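Local coordinates for DNA-binding protein Sso10a-2 (Sulfolobus solfataricus, PDB 4HW0) that binds DNA through winged-helix domains joined by a two-stranded antiparallel coiled coil, and is likely to contribute to compacting and organising archaeal chromatin, at the interface of chains A and B. Sequence-based numbering; all coordinates share one arbitrary frame. Chains: chain A/B, DNA-binding protein Sso10a-2.

The interface of chains A and B. Residues chain A 88, 91-92, 95-96; chain B 11, 81.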
# COMPACT_ATOMS: atom_id res chain seq x y z
N LEU A 88 -5.61 -1.64 0.51
CA LEU A 88 -5.09 -0.29 0.69
C LEU A 88 -5.73 0.74 -0.25
O LEU A 88 -6.14 1.78 0.21
CB LEU A 88 -3.58 -0.28 0.52
CG LEU A 88 -2.97 1.04 0.92
CD1 LEU A 88 -3.00 1.16 2.45
CD2 LEU A 88 -1.53 1.07 0.44
N ALA A 91 -9.21 1.32 1.09
CA ALA A 91 -9.16 2.10 2.32
C ALA A 91 -8.86 3.58 2.05
O ALA A 91 -9.48 4.47 2.62
CB ALA A 91 -8.15 1.49 3.27
N LYS A 92 -7.98 3.82 1.09
CA LYS A 92 -7.69 5.21 0.67
C LYS A 92 -8.90 5.89 0.06
O LYS A 92 -9.23 7.03 0.41
CB LYS A 92 -6.53 5.22 -0.30
CG LYS A 92 -6.05 6.62 -0.72
CD LYS A 92 -4.61 6.49 -1.21
CE LYS A 92 -3.87 7.81 -1.41
NZ LYS A 92 -4.67 8.84 -2.15
N VAL A 95 -11.28 7.04 2.77
CA VAL A 95 -10.85 8.32 3.35
C VAL A 95 -11.21 9.47 2.43
O VAL A 95 -11.79 10.48 2.81
CB VAL A 95 -9.32 8.31 3.58
CG1 VAL A 95 -8.86 9.69 4.01
CG2 VAL A 95 -8.97 7.24 4.58
N SER A 96 -10.88 9.30 1.16
CA SER A 96 -11.12 10.36 0.19
C SER A 96 -12.61 10.79 0.15
O SER A 96 -12.94 11.97 -0.01
CB SER A 96 -10.51 9.94 -1.19
OG SER A 96 -10.63 11.02 -2.11
N MSE B 11 -2.77 12.50 5.08
CA MSE B 11 -3.78 11.67 5.70
C MSE B 11 -3.33 11.44 7.13
O MSE B 11 -4.07 11.60 8.12
CB MSE B 11 -4.08 10.33 4.96
CG MSE B 11 -5.07 10.63 3.84
SE MSE B 11 -5.48 8.89 2.99
CE MSE B 11 -6.48 9.61 1.39
N PHE B 81 -6.47 2.76 7.08
CA PHE B 81 -5.50 2.94 5.98
C PHE B 81 -4.06 2.73 6.45
O PHE B 81 -3.26 2.01 5.82
CB PHE B 81 -5.69 4.31 5.29
CG PHE B 81 -4.60 4.66 4.33
CD1 PHE B 81 -3.41 5.26 4.80
CD2 PHE B 81 -4.70 4.36 3.02
CE1 PHE B 81 -2.38 5.55 3.92
CE2 PHE B 81 -3.68 4.66 2.13
CZ PHE B 81 -2.50 5.23 2.59
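The aliphatic stem of A:Lys92 runs alongside the CE2 edge of the B:Phe81 ring and also touches the selenomethionine B:Met11. Its CB lies 3.8 Å from CE2 of the phenyl ring. The next carbon, CG, set anti to the backbone N (chi1 -175°), meets the B:Met11 methyl CE at 3.7 Å. CD stays beside the ring, 3.9 Å from CE2. A bend at chi4 leaves the terminal amine nitrogen NZ 4.1 Å from the B:Met11 methyl CE, too far for anything but loose packing. Lysine and phenylalanine run side by side in the same direction, whereas the lysine and B:Met11 chains cross at about a right angle. A:Leu88 covers the ring face turned away from the lysine, its CD1 methyl 4.0 Å from the centroid in a CH-pi contact. The methyl of A:Ala91 packs near CA of B:Phe81. Extended beyond CG, B:Met11 meets A:Val95 tip to tip, its CE 3.5 Å from the valine CG1, with its selenium also against that methyl. No polar atoms pair across this patch. An alanine in place of B:Phe81 would probably open a gap between A:Leu88 and A:Lys92, leaving the leucine methyl without its ring face and the lysine stem freer to turn. The contact joins the long helices 69-98 of the antiparallel coiled coil and docks helix 10-18 of one subunit against its partner, with a symmetric twin reinforcing the dimer.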